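Heme oxygenase (mycobilin-producing) (Mycobacterium tuberculosis, PDB 3HX9) probably degrades heme oxidatively with a suitable electron donor, opening the porphyrin ring to mycobilin and releasing the iron. Local coordinates at residues Val4-Glu10 and Arg50-His56. Numbering follows the deposited sequence.
Sequences VKINAIE and RYFVVTH. With HEM (protoporphyrin IX containing Fe), chain E.
Both segments are extended (phi -72 to -127°, psi 99 to 148°) and run antiparallel, with strand axes 4.6 Å apart at 162°. The register pairs Val4 with His56 and continues to Ile9 with Tyr51. Lys5–Thr55, Asn7–Val53 and Ile9–Tyr51 are the hydrogen-bonded pairs: Lys5 N to Thr55 O, Thr55 N to Lys5 O, Asn7 N to Val53 O, Val53 N to Asn7 O and Ile9 N to Tyr51 O all measure 2.9 Å, whereas Tyr51 N to Ile9 O is weak (3.1 Å, 131°). Thr55, with chi1 in p, adds OG1 to Lys5 O at 2.8 Å. Val4, Ile6 and Ala8, of the non-hydrogen-bonded pairs, direct CA-H...O contacts to the carbonyls of Thr55, Val53 and Tyr51, the shortest from Ile6 CA to Val53 O (3.2 Å).

Beyond the Ile9–Tyr51 pair, one water donates to Ala8 O (2.8 Å) and Glu10 OE1 (2.7 Å) and accepts from Arg50 NH1 (3.0 Å); the Arg50 guanidinium also forms a salt bridge with Glu48.

Apolar packing occupies both faces. With Val4, Ile6, Ala8, Phe52 and Val54 on one, Ile6 CG2 meets Phe52 CG at 3.7 Å, Ala8 CB meets Phe52 CE1 at 3.6 Å, and Phe52 packs on Phe52 of the second subunit. On the other, Ile9 CD1 reaches Val53 CG2 (3.9 Å), and helix 16-25 covers Ile9, Tyr51 and Val53.

That helix-covered face also receives heme: Asn7 OD1 lies 3.2 Å from HEM CHD, Thr55 CG2 3.3 Å from HEM CBB. These are the central strands of the four-stranded sheet of a ferredoxin-like subunit, lining its diheme pocket; two such subunits form the dimeric alpha+beta barrel of the ABM family.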
loop_
_atom_site.group_PDB
_atom_site.type_symbol
_atom_site.label_atom_id
_atom_site.label_comp_id
_atom_site.label_asym_id
_atom_site.label_seq_id
_atom_site.Cartn_x
_atom_site.Cartn_y
_atom_site.Cartn_z
ATOM N N VAL A 4 3.350 0.412 -8.095
ATOM C CA VAL A 4 2.928 1.220 -6.945
ATOM C C VAL A 4 4.159 1.971 -6.464
ATOM O O VAL A 4 5.249 1.381 -6.334
ATOM C CB VAL A 4 2.413 0.277 -5.798
ATOM C CG1 VAL A 4 2.156 1.131 -4.579
ATOM C CG2 VAL A 4 1.079 -0.285 -6.152
ATOM N N LYS A 5 4.004 3.273 -6.291
ATOM C CA LYS A 5 5.071 4.114 -5.750
ATOM C C LYS A 5 4.539 4.751 -4.480
ATOM O O LYS A 5 3.581 5.510 -4.520
ATOM C CB LYS A 5 5.403 5.174 -6.781
ATOM C CG LYS A 5 5.779 4.582 -8.206
ATOM C CD LYS A 5 7.140 3.750 -8.124
ATOM C CE LYS A 5 7.754 3.353 -9.503
ATOM N NZ LYS A 5 6.667 3.421 -10.344
ATOM N N ILE A 6 5.164 4.466 -3.332
ATOM C CA ILE A 6 4.592 4.943 -2.099
ATOM C C ILE A 6 5.589 5.988 -1.560
ATOM O O ILE A 6 6.783 5.620 -1.419
ATOM C CB ILE A 6 4.561 3.782 -1.066
ATOM C CG1 ILE A 6 3.732 2.601 -1.613
ATOM C CG2 ILE A 6 3.983 4.321 0.339
ATOM C CD1 ILE A 6 3.290 1.554 -0.580
ATOM N N ASN A 7 5.123 7.188 -1.289
ATOM C CA ASN A 7 5.957 8.120 -0.503
ATOM C C ASN A 7 5.637 7.899 0.932
ATOM O O ASN A 7 4.512 8.184 1.346
ATOM C CB ASN A 7 5.791 9.566 -0.958
ATOM C CG ASN A 7 7.016 10.414 -0.600
ATOM O OD1 ASN A 7 6.848 11.550 -0.174
ATOM N ND2 ASN A 7 8.191 9.875 -0.796
ATOM N N ALA A 8 6.629 7.428 1.717
ATOM C CA ALA A 8 6.376 7.180 3.126
ATOM C C ALA A 8 6.929 8.382 3.863
ATOM O O ALA A 8 8.152 8.530 3.955
ATOM C CB ALA A 8 7.004 5.816 3.625
ATOM N N ILE A 9 6.048 9.220 4.385
ATOM C CA ILE A 9 6.417 10.585 4.839
ATOM C C ILE A 9 6.349 10.680 6.349
ATOM O O ILE A 9 5.452 10.141 7.008
ATOM C CB ILE A 9 5.601 11.659 4.168
ATOM C CG1 ILE A 9 4.091 11.374 4.323
ATOM C CG2 ILE A 9 5.997 11.667 2.743
ATOM C CD1 ILE A 9 3.203 12.515 3.797
ATOM N N GLU A 10 7.421 11.215 6.891
ATOM C CA GLU A 10 7.539 11.387 8.348
ATOM C C GLU A 10 6.801 12.645 8.759
ATOM O O GLU A 10 7.100 13.719 8.291
ATOM C CB GLU A 10 9.035 11.475 8.719
ATOM C CG GLU A 10 9.741 10.087 8.687
ATOM C CD GLU A 10 11.228 10.140 8.218
ATOM O OE1 GLU A 10 11.666 9.287 7.380
ATOM O OE2 GLU A 10 11.965 11.055 8.673
ATOM N N ARG A 50 4.704 6.464 9.895
ATOM C CA ARG A 50 4.704 7.355 8.713
ATOM C C ARG A 50 3.333 7.289 8.044
ATOM O O ARG A 50 2.673 6.256 8.118
ATOM C CB ARG A 50 5.743 6.923 7.683
ATOM C CG ARG A 50 7.141 6.926 8.317
ATOM C CD ARG A 50 8.203 6.458 7.327
ATOM N NE ARG A 50 8.062 5.031 7.150
ATOM C CZ ARG A 50 8.854 4.320 6.360
ATOM N NH1 ARG A 50 9.836 4.940 5.659
ATOM N NH2 ARG A 50 8.660 2.990 6.275
ATOM N N TYR A 51 2.931 8.395 7.465
ATOM C CA TYR A 51 1.811 8.346 6.482
ATOM C C TYR A 51 2.335 7.679 5.220
ATOM O O TYR A 51 3.494 7.883 4.838
ATOM C CB TYR A 51 1.348 9.739 6.118
ATOM C CG TYR A 51 0.374 10.337 7.108
ATOM C CD1 TYR A 51 -1.006 10.487 6.789
ATOM C CD2 TYR A 51 0.827 10.752 8.342
ATOM C CE1 TYR A 51 -1.905 11.027 7.738
ATOM C CE2 TYR A 51 -0.067 11.310 9.303
ATOM C CZ TYR A 51 -1.389 11.483 8.963
ATOM O OH TYR A 51 -2.237 12.039 9.926
ATOM N N PHE A 52 1.462 6.929 4.539
ATOM C CA PHE A 52 1.847 6.352 3.221
ATOM C C PHE A 52 1.012 7.018 2.167
ATOM O O PHE A 52 -0.214 7.004 2.274
ATOM C CB PHE A 52 1.544 4.833 3.136
ATOM C CG PHE A 52 2.603 3.930 3.703
ATOM C CD1 PHE A 52 3.625 4.443 4.519
ATOM C CD2 PHE A 52 2.588 2.570 3.434
ATOM C CE1 PHE A 52 4.598 3.596 5.030
ATOM C CE2 PHE A 52 3.553 1.700 3.946
ATOM C CZ PHE A 52 4.549 2.254 4.800
ATOM N N VAL A 53 1.671 7.605 1.170
ATOM C CA VAL A 53 1.019 8.228 0.059
ATOM C C VAL A 53 1.185 7.201 -1.062
ATOM O O VAL A 53 2.260 7.063 -1.609
ATOM C CB VAL A 53 1.691 9.549 -0.303
ATOM C CG1 VAL A 53 0.994 10.214 -1.512
ATOM C CG2 VAL A 53 1.532 10.492 0.960
ATOM N N VAL A 54 0.142 6.429 -1.283
ATOM C CA VAL A 54 0.201 5.218 -2.146
ATOM C C VAL A 54 -0.267 5.610 -3.535
ATOM O O VAL A 54 -1.475 5.840 -3.743
ATOM C CB VAL A 54 -0.673 4.104 -1.585
ATOM C CG1 VAL A 54 -0.591 2.831 -2.493
ATOM C CG2 VAL A 54 -0.274 3.788 -0.166
ATOM N N THR A 55 0.670 5.689 -4.472
ATOM C CA THR A 55 0.261 6.141 -5.816
ATOM C C THR A 55 0.381 4.964 -6.774
ATOM O O THR A 55 1.228 4.070 -6.617
ATOM C CB THR A 55 1.106 7.304 -6.352
ATOM O OG1 THR A 55 2.442 6.841 -6.723
ATOM C CG2 THR A 55 1.210 8.396 -5.312
ATOM N N HIS A 56 -0.512 4.963 -7.780
ATOM C CA HIS A 56 -0.605 3.811 -8.721
ATOM C C HIS A 56 -0.406 4.307 -10.150
ATOM O O HIS A 56 -0.953 5.355 -10.530
ATOM C CB HIS A 56 -2.053 3.298 -8.617
ATOM C CG HIS A 56 -2.353 2.737 -7.257
ATOM N ND1 HIS A 56 -2.862 3.478 -6.215
ATOM C CD2 HIS A 56 -2.141 1.486 -6.778
ATOM C CE1 HIS A 56 -3.001 2.690 -5.152
ATOM N NE2 HIS A 56 -2.603 1.469 -5.484
HETATM C CHA HEM E . 5.598 16.609 0.047
HETATM C CHB HEM E . 1.309 16.051 -2.183
HETATM C CHC HEM E . 3.033 12.061 -4.381
HETATM C CHD HEM E . 7.487 13.195 -2.826
HETATM C C1A HEM E . 4.277 16.736 -0.331
HETATM C C2A HEM E . 3.362 17.680 0.266
HETATM C C3A HEM E . 2.192 17.543 -0.358
HETATM C C4A HEM E . 2.306 16.499 -1.315
HETATM C CMA HEM E . 0.874 18.274 -0.081
HETATM C CAA HEM E . 3.736 18.666 1.410
HETATM C CBA HEM E . 3.577 17.942 2.758
HETATM C CGA HEM E . 3.849 18.786 3.994
HETATM O O1A HEM E . 4.763 18.438 4.717
HETATM O O2A HEM E . 3.167 19.782 4.253
HETATM C C1B HEM E . 1.431 14.917 -2.941
HETATM C C2B HEM E . 0.334 14.328 -3.691
HETATM C C3B HEM E . 0.808 13.208 -4.297
HETATM C C4B HEM E . 2.211 13.050 -3.932
HETATM C CMB HEM E . -1.098 14.875 -3.807
HETATM C CAB HEM E . -0.054 12.270 -5.138
HETATM C CBB HEM E . 0.423 11.518 -6.123
HETATM C C1C HEM E . 4.387 12.039 -4.162
HETATM C C2C HEM E . 5.281 11.001 -4.609
HETATM C C3C HEM E . 6.480 11.354 -4.116
HETATM C C4C HEM E . 6.396 12.580 -3.408
HETATM C CMC HEM E . 4.923 9.685 -5.329
HETATM C CAC HEM E . 7.777 10.582 -4.294
HETATM C CBC HEM E . 8.182 10.401 -5.555
HETATM C C1D HEM E . 7.398 14.200 -1.903
HETATM C C2D HEM E . 8.518 14.665 -1.142
HETATM C C3D HEM E . 7.933 15.732 -0.233
HETATM C C4D HEM E . 6.510 15.777 -0.532
HETATM C CMD HEM E . 9.978 14.147 -1.290
HETATM C CAD HEM E . 8.702 16.553 0.810
HETATM C CBD HEM E . 8.618 15.711 2.096
HETATM C CGD HEM E . 9.551 16.329 3.149
HETATM O O1D HEM E . 9.900 17.506 3.022
HETATM O O2D HEM E . 10.064 15.662 4.074
HETATM N NA HEM E . 3.596 15.997 -1.310
HETATM N NB HEM E . 2.537 14.139 -3.121
HETATM N NC HEM E . 5.088 13.016 -3.452
HETATM N ND HEM E . 6.243 14.830 -1.480
HETATM FE FE HEM E . 4.327 14.318 -2.064
HETATM O O HOH W 1 10.479 7.853 5.429
#